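Local coordinates for protein 361aa long hypothetical D-aminopeptidase (Pyrococcus horikoshii, PDB 2DRH) that is probably an aminopeptidase of the S58 (DmpA-like) peptidase family, though its substrate and physiological role are unknown, at residues 44-50 / 142-148; 95-101 / 132-138; 72-78 / 274-280; 38-42 / 335-339. One frame throughout, in Å; residues are numbered along the deposited sequence.

Going from the N terminus, the 38-42 loop, between strands 28-36 and 48-56, meets 335-339 near the end of the chain. Interaction 4 thus closes the widest loop, and the other three nest inside it. Interaction 1 follows at once, tying the start of strand 48-56 to the 142-148 loop; P47 packs on G39 and K40, joining it to interaction 4. Interaction 3 begins at 72-78 and ends at 274-280, so it crosses interaction 1. Interaction 2, pairing strands 96-100 and 132-136 of the four-stranded sheet, is nested inside interactions 1 and 3, and touches interaction 1 through T50 and interaction 3, in the other sheet, through S78.

Interaction 1. Residues 44-50 / 142-148; sequences GKGPVRT and NDIRGRH
A very short hydrogen bond of 2.5 Å from H148 NE2 to D143 OD2 lies at the heart of this contact, and the 44-50 segment wraps round it. D143 (chi1 t), the centre of an inverse gamma turn, receives G44 N at OD1 (3.2 Å) and OD2 (2.9 Å). G44 CA and G146 CA approach to 3.6 Å, and a side chain on G146 would clash with D143 OD2. Positive phi at G44 and G46 suits glycine, and K45 and G46 form a classic beta bulge opposite I42. The peptide before P47 is cis. Beyond it, D143 N donates to P47 O (3.1 Å) and R49 N to N142 OD1 (2.9 Å; N142 chi1 t, chi2 54°). The H148 ring (chi1 m) has V48 CB over one face and G44 O at its edge. The contact pins the loop between strand 132-136 and helix 151-160 to the start of strand 48-56, whose backbone pairs with strand 28-36, while R145 and R147 reach the second subunit.

Interaction 2. Residues 95-101 / 132-138; sequences PIILTNT and LVLECND
Strands 96-100 and 132-136 run parallel, their axes 4.7 Å apart and at 32°, with I97 beside V133, L98 beside L134 and T99 beside E135. I97 N donates to L132 O (3.1 Å), L134 N to I97 O (2.9 Å) and T99 N to L134 O (3.2 Å); C136 N to T99 O (3.3 Å) is weak. On one face, I96 (mt) sets CG1 3.9 Å from CD2 of L132 (tp), and L98 (mt) brings CD2 3.8 Å from CB of L134, whose chi2 is off-rotamer at 96°. I97 (mm) and V133 (t) share the other face with T99 (t) and E135. Helix 104-118 connects the strands, making a beta-alpha-beta unit, and packs on T99, V133 and E135. E135 folds back with chi1 and chi2 both p, so that OE1 accepts T101 OG1 (2.8 Å; T101 chi1 m), while OE2 is hydrogen-bonded to S78 OG and the backbone N of K79. T101 N also bonds C136 O (3.1 Å). N100 (chi1 p) places CB 3.3 Å from OD2 of D138 (chi1 p), and both side chains hydrogen-bond to T50.

Interaction 3. Residues 72-78 / 274-280; sequences FVMNGYS and YNGSGDI
A classic beta bulge in an antiparallel pairing joins strand 278-285 to the corner at M74, where the chain passes from strand 65-73 to 75-76. V73 faces I280 as a non-hydrogen-bonded pair (CA-CA 4.6 Å) and N75 faces D279 as a hydrogen-bonded pair (5.1 Å). D279 O accepts both M74 N (3.0 Å) and N75 N (3.2 Å); the return bond, D279 N to N75 O (3.2 Å), is weak. The N75 side chain (chi1 t, chi2 46°) reaches the type I turn Y274-S277, its ND2 donating to N275 O (3.0 Å) and S277 O (2.6 Å). Y77 (chi1 t) makes a CH-pi contact, with G276 CA 3.8 Å from the centroid of the Y77 ring, over its face. I280 (mt) places CG1 4.1 Å from V73 CG1 and CD1 3.3 Å from S78 OG. One water donates to S78 OG (2.9 Å) and G278 O (2.8 Å); S78 OG is also hydrogen-bonded to E135 OE2. A single amide thus gathers two turn carbonyls through ND2 and offers OD1 to R257 of the third subunit, so intrachain turn and oligomer interface share one side chain.

Interaction 4. Residues 38-42 / 335-339; sequences KGKLI and GRDNH
L41, G39 and D337 lose the most surface where the 38-42 loop meets 335-339, two segments without regular secondary structure that run in opposite directions: G39 lies nearest N338 (CA-CA 4.8 Å), K40 nearest D337 (4.1 Å) and L41 nearest R336 (4.8 Å). G39 adopts phi/psi 82/-159, a conformation that calls for glycine, and presents its O to D337 N at 2.9 Å in a weak, bent hydrogen bond; its CA also lies 3.4 Å from N338 OD1. D337 has positive phi (54/35), as has N338 (56/19). With chi1 m, the D337 carboxylate turns back across the gap, and OD1 accepts L41 N at 2.9 Å. Its OD2 takes R336 NH1 at 2.8 Å in a salt bridge, so the one acid binds the 38-42 backbone and its own neighbour. The contact ties the connection between strands 28-36 and 48-56 to the turn between the short strands 333-334 and 340-341, a turn held by G335 N to H339 O (2.7 Å) and H339 N to R336 O (3.0 Å). L41, a tp rotamer, points toward this turn, with CD1 3.8 Å from R336 CB and CB 3.5 Å from D337 OD1. R336 (chi1 p, chi2 96°) extends past L41, where NE bonds S139 O and NH2 bonds V124 O of the second subunit; L41 packs on that same V124.

Interaction 1. Residues 44-50 / 142-148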
loop_
_atom_site.group_PDB
_atom_site.type_symbol
_atom_site.label_atom_id
_atom_site.label_comp_id
_atom_site.label_asym_id
_atom_site.label_seq_id
_atom_site.Cartn_x
_atom_site.Cartn_y
_atom_site.Cartn_z
ATOM N N GLY A 44 -37.176 9.073 2.011
ATOM C CA GLY A 44 -37.690 7.784 2.431
ATOM C C GLY A 44 -38.770 7.294 1.494
ATOM O O GLY A 44 -39.102 6.109 1.474
ATOM N N LYS A 45 -39.318 8.208 0.699
ATOM C CA LYS A 45 -40.377 7.859 -0.240
ATOM C C LYS A 45 -39.961 7.997 -1.712
ATOM O O LYS A 45 -40.195 7.091 -2.519
ATOM C CB LYS A 45 -41.607 8.725 0.044
ATOM C CG LYS A 45 -42.733 8.566 -0.953
ATOM C CD LYS A 45 -43.891 9.495 -0.622
ATOM C CE LYS A 45 -44.901 9.518 -1.751
ATOM N NZ LYS A 45 -44.261 9.987 -3.015
ATOM N N GLY A 46 -39.347 9.123 -2.059
ATOM C CA GLY A 46 -38.926 9.336 -3.432
ATOM C C GLY A 46 -38.764 10.807 -3.753
ATOM O O GLY A 46 -38.797 11.634 -2.844
ATOM N N PRO A 47 -38.592 11.177 -5.034
ATOM C CA PRO A 47 -38.534 10.328 -6.233
ATOM C C PRO A 47 -37.399 9.304 -6.192
ATOM O O PRO A 47 -36.346 9.558 -5.609
ATOM C CB PRO A 47 -38.341 11.339 -7.361
ATOM C CG PRO A 47 -39.028 12.566 -6.835
ATOM C CD PRO A 47 -38.554 12.602 -5.408
ATOM N N VAL A 48 -37.617 8.151 -6.817
ATOM C CA VAL A 48 -36.607 7.102 -6.837
ATOM C C VAL A 48 -36.002 6.922 -8.222
ATOM O O VAL A 48 -36.708 6.676 -9.201
ATOM C CB VAL A 48 -37.186 5.751 -6.363
ATOM C CG1 VAL A 48 -38.389 5.394 -7.187
ATOM C CG2 VAL A 48 -36.131 4.656 -6.483
ATOM N N ARG A 49 -34.681 7.045 -8.286
ATOM C CA ARG A 49 -33.931 6.907 -9.528
ATOM C C ARG A 49 -32.630 6.192 -9.172
ATOM O O ARG A 49 -31.570 6.805 -9.111
ATOM C CB ARG A 49 -33.628 8.291 -10.111
ATOM C CG ARG A 49 -34.853 9.186 -10.347
ATOM C CD ARG A 49 -35.616 8.826 -11.621
ATOM N NE ARG A 49 -36.637 9.826 -11.957
ATOM C CZ ARG A 49 -37.819 9.936 -11.350
ATOM N NH1 ARG A 49 -38.151 9.105 -10.367
ATOM N NH2 ARG A 49 -38.670 10.886 -11.721
ATOM N N THR A 50 -32.722 4.892 -8.915
ATOM C CA THR A 50 -31.549 4.120 -8.543
ATOM C C THR A 50 -31.645 2.711 -9.129
ATOM O O THR A 50 -32.460 2.460 -10.014
ATOM C CB THR A 50 -31.407 4.066 -6.992
ATOM O OG1 THR A 50 -30.140 3.505 -6.644
ATOM C CG2 THR A 50 -32.510 3.228 -6.371
ATOM N N ASN A 142 -31.622 10.917 -7.001
ATOM C CA ASN A 142 -32.298 9.892 -6.213
ATOM C C ASN A 142 -32.471 10.150 -4.725
ATOM O O ASN A 142 -31.646 10.807 -4.092
ATOM C CB ASN A 142 -31.572 8.553 -6.404
ATOM C CG ASN A 142 -32.186 7.431 -5.590
ATOM O OD1 ASN A 142 -33.387 7.173 -5.675
ATOM N ND2 ASN A 142 -31.362 6.751 -4.800
ATOM N N ASP A 143 -33.570 9.630 -4.182
ATOM C CA ASP A 143 -33.849 9.729 -2.759
ATOM C C ASP A 143 -32.979 8.638 -2.150
ATOM O O ASP A 143 -33.457 7.554 -1.806
ATOM C CB ASP A 143 -35.329 9.445 -2.463
ATOM C CG ASP A 143 -35.589 9.192 -0.981
ATOM O OD1 ASP A 143 -35.050 9.952 -0.146
ATOM O OD2 ASP A 143 -36.333 8.239 -0.647
ATOM N N ILE A 144 -31.692 8.928 -2.033
ATOM C CA ILE A 144 -30.743 7.964 -1.495
ATOM C C ILE A 144 -30.984 7.604 -0.025
ATOM O O ILE A 144 -30.757 6.470 0.381
ATOM C CB ILE A 144 -29.300 8.475 -1.699
ATOM C CG1 ILE A 144 -28.317 7.308 -1.587
ATOM C CG2 ILE A 144 -28.981 9.582 -0.693
ATOM C CD1 ILE A 144 -26.946 7.632 -2.141
ATOM N N ARG A 145 -31.448 8.563 0.773
ATOM C CA ARG A 145 -31.718 8.295 2.180
ATOM C C ARG A 145 -32.792 7.212 2.333
ATOM O O ARG A 145 -32.834 6.515 3.342
ATOM C CB ARG A 145 -32.191 9.569 2.894
ATOM C CG ARG A 145 -31.135 10.662 3.050
ATOM C CD ARG A 145 -31.747 11.925 3.676
ATOM N NE ARG A 145 -32.300 11.662 5.001
ATOM C CZ ARG A 145 -31.581 11.619 6.120
ATOM N NH1 ARG A 145 -30.272 11.834 6.085
ATOM N NH2 ARG A 145 -32.169 11.337 7.274
ATOM N N GLY A 146 -33.655 7.075 1.330
ATOM C CA GLY A 146 -34.724 6.088 1.394
ATOM C C GLY A 146 -34.362 4.625 1.169
ATOM O O GLY A 146 -35.187 3.749 1.426
ATOM N N ARG A 147 -33.154 4.349 0.686
ATOM C CA ARG A 147 -32.721 2.968 0.456
ATOM C C ARG A 147 -33.812 2.169 -0.246
ATOM O O ARG A 147 -34.404 1.256 0.328
ATOM C CB ARG A 147 -32.347 2.298 1.782
ATOM C CG ARG A 147 -31.092 2.890 2.419
ATOM C CD ARG A 147 -31.275 3.147 3.910
ATOM N NE ARG A 147 -30.603 2.148 4.728
ATOM C CZ ARG A 147 -30.638 2.120 6.054
ATOM N NH1 ARG A 147 -31.321 3.039 6.733
ATOM N NH2 ARG A 147 -29.976 1.177 6.704
ATOM N N HIS A 148 -34.067 2.513 -1.501
ATOM C CA HIS A 148 -35.115 1.853 -2.265
ATOM C C HIS A 148 -34.693 0.521 -2.872
ATOM O O HIS A 148 -35.536 -0.290 -3.256
ATOM C CB HIS A 148 -35.635 2.828 -3.325
ATOM C CG HIS A 148 -36.165 4.095 -2.734
ATOM N ND1 HIS A 148 -37.282 4.124 -1.925
ATOM C CD2 HIS A 148 -35.676 5.358 -2.743
ATOM C CE1 HIS A 148 -37.454 5.347 -1.459
ATOM N NE2 HIS A 148 -36.493 6.115 -1.939
#

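Interaction 2. Residues 95-101 / 132-138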
loop_
_atom_site.group_PDB
_atom_site.type_symbol
_atom_site.label_atom_id
_atom_site.label_comp_id
_atom_site.label_asym_id
_atom_site.label_seq_id
_atom_site.Cartn_x
_atom_site.Cartn_y
_atom_site.Cartn_z
ATOM N N PRO A 95 -20.336 -12.702 -7.482
ATOM C CA PRO A 95 -20.584 -11.827 -8.624
ATOM C C PRO A 95 -20.314 -10.409 -8.110
ATOM O O PRO A 95 -20.360 -10.165 -6.899
ATOM C CB PRO A 95 -22.059 -12.079 -8.957
ATOM C CG PRO A 95 -22.637 -12.598 -7.694
ATOM C CD PRO A 95 -21.540 -13.470 -7.127
ATOM N N ILE A 96 -20.019 -9.489 -9.022
ATOM C CA ILE A 96 -19.712 -8.113 -8.658
ATOM C C ILE A 96 -20.974 -7.273 -8.712
ATOM O O ILE A 96 -21.654 -7.230 -9.726
ATOM C CB ILE A 96 -18.665 -7.532 -9.610
ATOM C CG1 ILE A 96 -17.499 -8.516 -9.736
ATOM C CG2 ILE A 96 -18.185 -6.173 -9.091
ATOM C CD1 ILE A 96 -16.465 -8.122 -10.769
ATOM N N ILE A 97 -21.266 -6.596 -7.611
ATOM C CA ILE A 97 -22.471 -5.795 -7.498
ATOM C C ILE A 97 -22.189 -4.311 -7.359
ATOM O O ILE A 97 -21.297 -3.891 -6.613
ATOM C CB ILE A 97 -23.316 -6.257 -6.275
ATOM C CG1 ILE A 97 -23.602 -7.760 -6.374
ATOM C CG2 ILE A 97 -24.623 -5.472 -6.207
ATOM C CD1 ILE A 97 -24.501 -8.135 -7.539
ATOM N N LEU A 98 -22.968 -3.523 -8.089
ATOM C CA LEU A 98 -22.851 -2.080 -8.064
ATOM C C LEU A 98 -24.221 -1.531 -7.692
ATOM O O LEU A 98 -25.245 -2.072 -8.114
ATOM C CB LEU A 98 -22.434 -1.556 -9.441
ATOM C CG LEU A 98 -21.233 -2.260 -10.090
ATOM C CD1 LEU A 98 -20.859 -1.547 -11.383
ATOM C CD2 LEU A 98 -20.061 -2.273 -9.138
ATOM N N THR A 99 -24.233 -0.477 -6.884
ATOM C CA THR A 99 -25.476 0.162 -6.476
ATOM C C THR A 99 -25.169 1.539 -5.890
ATOM O O THR A 99 -24.065 2.047 -6.059
ATOM C CB THR A 99 -26.245 -0.690 -5.453
ATOM O OG1 THR A 99 -27.545 -0.122 -5.263
ATOM C CG2 THR A 99 -25.502 -0.760 -4.115
ATOM N N ASN A 100 -26.134 2.162 -5.220
ATOM C CA ASN A 100 -25.868 3.484 -4.664
ATOM C C ASN A 100 -25.164 3.378 -3.315
ATOM O O ASN A 100 -25.241 2.352 -2.629
ATOM C CB ASN A 100 -27.160 4.309 -4.548
ATOM C CG ASN A 100 -28.097 3.796 -3.475
ATOM O OD1 ASN A 100 -27.821 3.915 -2.280
ATOM N ND2 ASN A 100 -29.219 3.219 -3.896
ATOM N N THR A 101 -24.479 4.449 -2.938
ATOM C CA THR A 101 -23.723 4.481 -1.692
ATOM C C THR A 101 -24.428 3.932 -0.458
ATOM O O THR A 101 -23.870 3.093 0.251
ATOM C CB THR A 101 -23.254 5.910 -1.365
ATOM O OG1 THR A 101 -22.673 6.493 -2.534
ATOM C CG2 THR A 101 -22.200 5.886 -0.239
ATOM N N LEU A 132 -18.484 -8.795 -2.901
ATOM C CA LEU A 132 -17.870 -7.640 -3.538
ATOM C C LEU A 132 -18.936 -6.672 -4.026
ATOM O O LEU A 132 -19.701 -6.977 -4.945
ATOM C CB LEU A 132 -16.997 -8.098 -4.702
ATOM C CG LEU A 132 -16.202 -7.070 -5.506
ATOM C CD1 LEU A 132 -15.292 -6.237 -4.597
ATOM C CD2 LEU A 132 -15.372 -7.834 -6.538
ATOM N N VAL A 133 -18.964 -5.497 -3.400
ATOM C CA VAL A 133 -19.933 -4.459 -3.709
ATOM C C VAL A 133 -19.254 -3.100 -3.811
ATOM O O VAL A 133 -18.465 -2.728 -2.937
ATOM C CB VAL A 133 -20.999 -4.375 -2.596
ATOM C CG1 VAL A 133 -22.065 -3.350 -2.956
ATOM C CG2 VAL A 133 -21.616 -5.747 -2.360
ATOM N N LEU A 134 -19.560 -2.364 -4.876
ATOM C CA LEU A 134 -19.003 -1.030 -5.087
ATOM C C LEU A 134 -20.141 -0.051 -5.379
ATOM O O LEU A 134 -21.264 -0.468 -5.669
ATOM C CB LEU A 134 -17.978 -1.041 -6.221
ATOM C CG LEU A 134 -16.697 -1.802 -5.857
ATOM C CD1 LEU A 134 -16.794 -3.230 -6.378
ATOM C CD2 LEU A 134 -15.482 -1.103 -6.448
ATOM N N GLU A 135 -19.861 1.246 -5.314
ATOM C CA GLU A 135 -20.935 2.200 -5.504
ATOM C C GLU A 135 -20.584 3.605 -5.939
ATOM O O GLU A 135 -19.420 3.995 -5.990
ATOM C CB GLU A 135 -21.719 2.309 -4.200
ATOM C CG GLU A 135 -20.834 2.564 -2.973
ATOM C CD GLU A 135 -19.987 3.829 -3.082
ATOM O OE1 GLU A 135 -20.545 4.910 -3.359
ATOM O OE2 GLU A 135 -18.759 3.740 -2.886
ATOM N N CYS A 136 -21.646 4.359 -6.218
ATOM C CA CYS A 136 -21.580 5.766 -6.594
ATOM C C CYS A 136 -22.797 6.451 -5.941
ATOM O O CYS A 136 -23.819 5.811 -5.694
ATOM C CB CYS A 136 -21.592 5.915 -8.116
ATOM S SG CYS A 136 -19.979 5.532 -8.878
ATOM N N ASN A 137 -22.681 7.741 -5.641
ATOM C CA ASN A 137 -23.761 8.481 -4.979
ATOM C C ASN A 137 -24.728 9.096 -6.003
ATOM O O ASN A 137 -24.338 9.971 -6.767
ATOM C CB ASN A 137 -23.138 9.589 -4.115
ATOM C CG ASN A 137 -24.136 10.247 -3.182
ATOM O OD1 ASN A 137 -25.324 10.320 -3.473
ATOM N ND2 ASN A 137 -23.647 10.741 -2.059
ATOM N N ASP A 138 -25.981 8.645 -6.025
ATOM C CA ASP A 138 -26.955 9.194 -6.971
ATOM C C ASP A 138 -27.905 10.210 -6.328
ATOM O O ASP A 138 -28.958 10.524 -6.881
ATOM C CB ASP A 138 -27.774 8.068 -7.625
ATOM C CG ASP A 138 -28.285 7.045 -6.617
ATOM O OD1 ASP A 138 -28.345 7.371 -5.414
ATOM O OD2 ASP A 138 -28.635 5.916 -7.035
#

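Interaction 3. Residues 72-78 / 274-280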
loop_
_atom_site.group_PDB
_atom_site.type_symbol
_atom_site.label_atom_id
_atom_site.label_comp_id
_atom_site.label_asym_id
_atom_site.label_seq_id
_atom_site.Cartn_x
_atom_site.Cartn_y
_atom_site.Cartn_z
ATOM N N PHE A 72 -7.400 -1.145 -7.808
ATOM C CA PHE A 72 -6.690 0.077 -7.481
ATOM C C PHE A 72 -7.641 1.190 -7.055
ATOM O O PHE A 72 -8.620 1.491 -7.741
ATOM C CB PHE A 72 -5.879 0.567 -8.678
ATOM C CG PHE A 72 -5.256 1.924 -8.468
ATOM C CD1 PHE A 72 -4.287 2.118 -7.482
ATOM C CD2 PHE A 72 -5.642 3.011 -9.253
ATOM C CE1 PHE A 72 -3.715 3.368 -7.285
ATOM C CE2 PHE A 72 -5.075 4.269 -9.064
ATOM C CZ PHE A 72 -4.114 4.447 -8.082
ATOM N N VAL A 73 -7.353 1.795 -5.913
ATOM C CA VAL A 73 -8.173 2.895 -5.437
ATOM C C VAL A 73 -7.446 4.168 -5.838
ATOM O O VAL A 73 -6.370 4.448 -5.315
ATOM C CB VAL A 73 -8.324 2.873 -3.907
ATOM C CG1 VAL A 73 -9.199 4.049 -3.452
ATOM C CG2 VAL A 73 -8.950 1.553 -3.466
ATOM N N MET A 74 -8.002 4.911 -6.798
ATOM C CA MET A 74 -7.384 6.164 -7.218
ATOM C C MET A 74 -7.715 7.202 -6.137
ATOM O O MET A 74 -6.844 7.931 -5.670
ATOM C CB MET A 74 -7.932 6.620 -8.573
ATOM C CG MET A 74 -7.455 8.014 -8.992
ATOM S SD MET A 74 -5.660 8.175 -9.137
ATOM C CE MET A 74 -5.550 9.580 -10.201
ATOM N N ASN A 75 -8.983 7.261 -5.752
ATOM C CA ASN A 75 -9.418 8.168 -4.695
ATOM C C ASN A 75 -10.438 7.423 -3.850
ATOM O O ASN A 75 -11.512 7.054 -4.329
ATOM C CB ASN A 75 -10.024 9.453 -5.260
ATOM C CG ASN A 75 -10.297 10.492 -4.168
ATOM O OD1 ASN A 75 -9.449 10.742 -3.311
ATOM N ND2 ASN A 75 -11.476 11.100 -4.207
ATOM N N GLY A 76 -10.070 7.198 -2.591
ATOM C CA GLY A 76 -10.915 6.472 -1.661
ATOM C C GLY A 76 -12.122 7.141 -1.023
ATOM O O GLY A 76 -12.520 6.750 0.070
ATOM N N TYR A 77 -12.710 8.144 -1.661
ATOM C CA TYR A 77 -13.907 8.756 -1.079
ATOM C C TYR A 77 -14.998 7.840 -1.601
ATOM O O TYR A 77 -15.869 8.241 -2.369
ATOM C CB TYR A 77 -14.112 10.174 -1.601
ATOM C CG TYR A 77 -15.006 10.991 -0.705
ATOM C CD1 TYR A 77 -16.365 10.712 -0.601
ATOM C CD2 TYR A 77 -14.484 12.026 0.069
ATOM C CE1 TYR A 77 -17.187 11.445 0.255
ATOM C CE2 TYR A 77 -15.292 12.763 0.928
ATOM C CZ TYR A 77 -16.641 12.469 1.015
ATOM O OH TYR A 77 -17.445 13.205 1.857
ATOM N N SER A 78 -14.937 6.595 -1.147
ATOM C CA SER A 78 -15.823 5.556 -1.627
ATOM C C SER A 78 -16.034 4.548 -0.507
ATOM O O SER A 78 -15.231 4.470 0.417
ATOM C CB SER A 78 -15.127 4.903 -2.840
ATOM O OG SER A 78 -15.942 3.982 -3.525
ATOM N N TYR A 274 -11.536 14.501 -8.125
ATOM C CA TYR A 274 -11.701 15.545 -7.118
ATOM C C TYR A 274 -11.801 14.896 -5.742
ATOM O O TYR A 274 -11.979 13.675 -5.619
ATOM C CB TYR A 274 -12.955 16.377 -7.404
ATOM C CG TYR A 274 -12.864 17.169 -8.689
ATOM C CD1 TYR A 274 -11.735 17.941 -8.974
ATOM C CD2 TYR A 274 -13.906 17.156 -9.616
ATOM C CE1 TYR A 274 -11.646 18.683 -10.154
ATOM C CE2 TYR A 274 -13.827 17.897 -10.799
ATOM C CZ TYR A 274 -12.697 18.655 -11.058
ATOM O OH TYR A 274 -12.627 19.396 -12.213
ATOM N N ASN A 275 -11.698 15.718 -4.704
ATOM C CA ASN A 275 -11.744 15.215 -3.345
ATOM C C ASN A 275 -12.848 14.218 -3.005
ATOM O O ASN A 275 -12.578 13.180 -2.401
ATOM C CB ASN A 275 -11.830 16.363 -2.350
ATOM C CG ASN A 275 -11.896 15.867 -0.931
ATOM O OD1 ASN A 275 -10.933 15.289 -0.417
ATOM N ND2 ASN A 275 -13.036 16.069 -0.286
ATOM N N GLY A 276 -14.087 14.548 -3.355
ATOM C CA GLY A 276 -15.191 13.663 -3.041
ATOM C C GLY A 276 -15.541 12.620 -4.097
ATOM O O GLY A 276 -16.602 11.999 -4.029
ATOM N N SER A 277 -14.659 12.408 -5.063
ATOM C CA SER A 277 -14.945 11.441 -6.114
ATOM C C SER A 277 -14.378 10.054 -5.832
ATOM O O SER A 277 -13.162 9.855 -5.798
ATOM C CB SER A 277 -14.412 11.951 -7.450
ATOM O OG SER A 277 -14.901 11.165 -8.516
ATOM N N GLY A 278 -15.272 9.098 -5.625
ATOM C CA GLY A 278 -14.850 7.738 -5.370
ATOM C C GLY A 278 -14.475 7.039 -6.669
ATOM O O GLY A 278 -15.328 6.475 -7.357
ATOM N N ASP A 279 -13.192 7.092 -7.004
ATOM C CA ASP A 279 -12.687 6.471 -8.219
ATOM C C ASP A 279 -11.956 5.170 -7.896
ATOM O O ASP A 279 -10.912 5.167 -7.232
ATOM C CB ASP A 279 -11.763 7.444 -8.938
ATOM C CG ASP A 279 -12.446 8.766 -9.254
ATOM O OD1 ASP A 279 -13.655 8.903 -8.962
ATOM O OD2 ASP A 279 -11.774 9.669 -9.801
ATOM N N ILE A 280 -12.526 4.060 -8.357
ATOM C CA ILE A 280 -11.953 2.747 -8.107
ATOM C C ILE A 280 -12.066 1.823 -9.322
ATOM O O ILE A 280 -13.078 1.814 -10.028
ATOM C CB ILE A 280 -12.652 2.073 -6.921
ATOM C CG1 ILE A 280 -12.425 2.902 -5.652
ATOM C CG2 ILE A 280 -12.151 0.640 -6.757
ATOM C CD1 ILE A 280 -13.172 2.375 -4.466
HETATM O O HOH W 1 -17.245 5.640 -5.483
#

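Interaction 4. Residues 38-42 / 335-339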
loop_
_atom_site.group_PDB
_atom_site.type_symbol
_atom_site.label_atom_id
_atom_site.label_comp_id
_atom_site.label_asym_id
_atom_site.label_seq_id
_atom_site.Cartn_x
_atom_site.Cartn_y
_atom_site.Cartn_z
ATOM N N LYS A 38 -41.951 11.747 -8.802
ATOM C CA LYS A 38 -41.425 12.949 -9.420
ATOM C C LYS A 38 -41.646 14.136 -8.487
ATOM O O LYS A 38 -42.435 14.055 -7.548
ATOM C CB LYS A 38 -42.141 13.201 -10.747
ATOM C CG LYS A 38 -43.650 13.337 -10.589
ATOM C CD LYS A 38 -44.354 13.670 -11.902
ATOM C CE LYS A 38 -45.864 13.776 -11.688
ATOM N NZ LYS A 38 -46.603 14.102 -12.941
ATOM N N GLY A 39 -40.937 15.228 -8.752
ATOM C CA GLY A 39 -41.086 16.421 -7.946
ATOM C C GLY A 39 -40.313 16.459 -6.645
ATOM O O GLY A 39 -39.326 15.748 -6.455
ATOM N N LYS A 40 -40.781 17.322 -5.752
ATOM C CA LYS A 40 -40.195 17.533 -4.436
ATOM C C LYS A 40 -39.667 16.251 -3.801
ATOM O O LYS A 40 -40.258 15.183 -3.945
ATOM C CB LYS A 40 -41.255 18.161 -3.529
ATOM C CG LYS A 40 -40.859 19.468 -2.869
ATOM C CD LYS A 40 -40.196 19.228 -1.531
ATOM C CE LYS A 40 -40.106 20.515 -0.720
ATOM N NZ LYS A 40 -39.637 20.239 0.669
ATOM N N LEU A 41 -38.548 16.358 -3.095
ATOM C CA LEU A 41 -37.977 15.196 -2.433
ATOM C C LEU A 41 -38.725 14.887 -1.142
ATOM O O LEU A 41 -38.927 15.764 -0.308
ATOM C CB LEU A 41 -36.499 15.429 -2.103
ATOM C CG LEU A 41 -35.866 14.378 -1.184
ATOM C CD1 LEU A 41 -35.805 13.032 -1.900
ATOM C CD2 LEU A 41 -34.472 14.830 -0.777
ATOM N N ILE A 42 -39.157 13.641 -1.001
ATOM C CA ILE A 42 -39.833 13.197 0.208
ATOM C C ILE A 42 -38.934 12.074 0.699
ATOM O O ILE A 42 -39.127 10.912 0.336
ATOM C CB ILE A 42 -41.253 12.641 -0.077
ATOM C CG1 ILE A 42 -42.148 13.748 -0.643
ATOM C CG2 ILE A 42 -41.864 12.095 1.215
ATOM C CD1 ILE A 42 -43.557 13.295 -0.970
ATOM N N GLY A 335 -35.429 14.135 -11.476
ATOM C CA GLY A 335 -35.397 13.412 -10.220
ATOM C C GLY A 335 -35.897 14.234 -9.052
ATOM O O GLY A 335 -36.674 15.170 -9.228
ATOM N N ARG A 336 -35.444 13.880 -7.856
ATOM C CA ARG A 336 -35.853 14.573 -6.642
ATOM C C ARG A 336 -35.692 16.078 -6.771
ATOM O O ARG A 336 -34.743 16.559 -7.385
ATOM C CB ARG A 336 -35.057 14.042 -5.441
ATOM C CG ARG A 336 -33.551 14.275 -5.488
ATOM C CD ARG A 336 -33.168 15.530 -4.715
ATOM N NE ARG A 336 -31.753 15.539 -4.340
ATOM C CZ ARG A 336 -31.195 16.455 -3.553
ATOM N NH1 ARG A 336 -31.935 17.444 -3.054
ATOM N NH2 ARG A 336 -29.901 16.382 -3.261
ATOM N N ASP A 337 -36.631 16.813 -6.186
ATOM C CA ASP A 337 -36.634 18.273 -6.238
ATOM C C ASP A 337 -36.567 18.806 -7.662
ATOM O O ASP A 337 -35.956 19.844 -7.918
ATOM C CB ASP A 337 -35.480 18.856 -5.420
ATOM C CG ASP A 337 -35.638 18.604 -3.938
ATOM O OD1 ASP A 337 -36.791 18.638 -3.451
ATOM O OD2 ASP A 337 -34.614 18.384 -3.258
ATOM N N ASN A 338 -37.196 18.089 -8.585
ATOM C CA ASN A 338 -37.219 18.493 -9.982
ATOM C C ASN A 338 -35.831 18.686 -10.590
ATOM O O ASN A 338 -35.682 19.365 -11.611
ATOM C CB ASN A 338 -38.034 19.778 -10.142
ATOM C CG ASN A 338 -39.480 19.599 -9.727
ATOM O OD1 ASN A 338 -40.179 18.720 -10.237
ATOM N ND2 ASN A 338 -39.938 20.432 -8.795
ATOM N N HIS A 339 -34.815 18.103 -9.960
ATOM C CA HIS A 339 -33.460 18.193 -10.487
ATOM C C HIS A 339 -33.455 17.457 -11.831
ATOM O O HIS A 339 -34.148 16.448 -11.989
ATOM C CB HIS A 339 -32.479 17.518 -9.525
ATOM C CG HIS A 339 -32.141 18.342 -8.323
ATOM N ND1 HIS A 339 -31.410 17.847 -7.264
ATOM C CD2 HIS A 339 -32.397 19.640 -8.028
ATOM C CE1 HIS A 339 -31.228 18.805 -6.371
ATOM N NE2 HIS A 339 -31.817 19.902 -6.811
#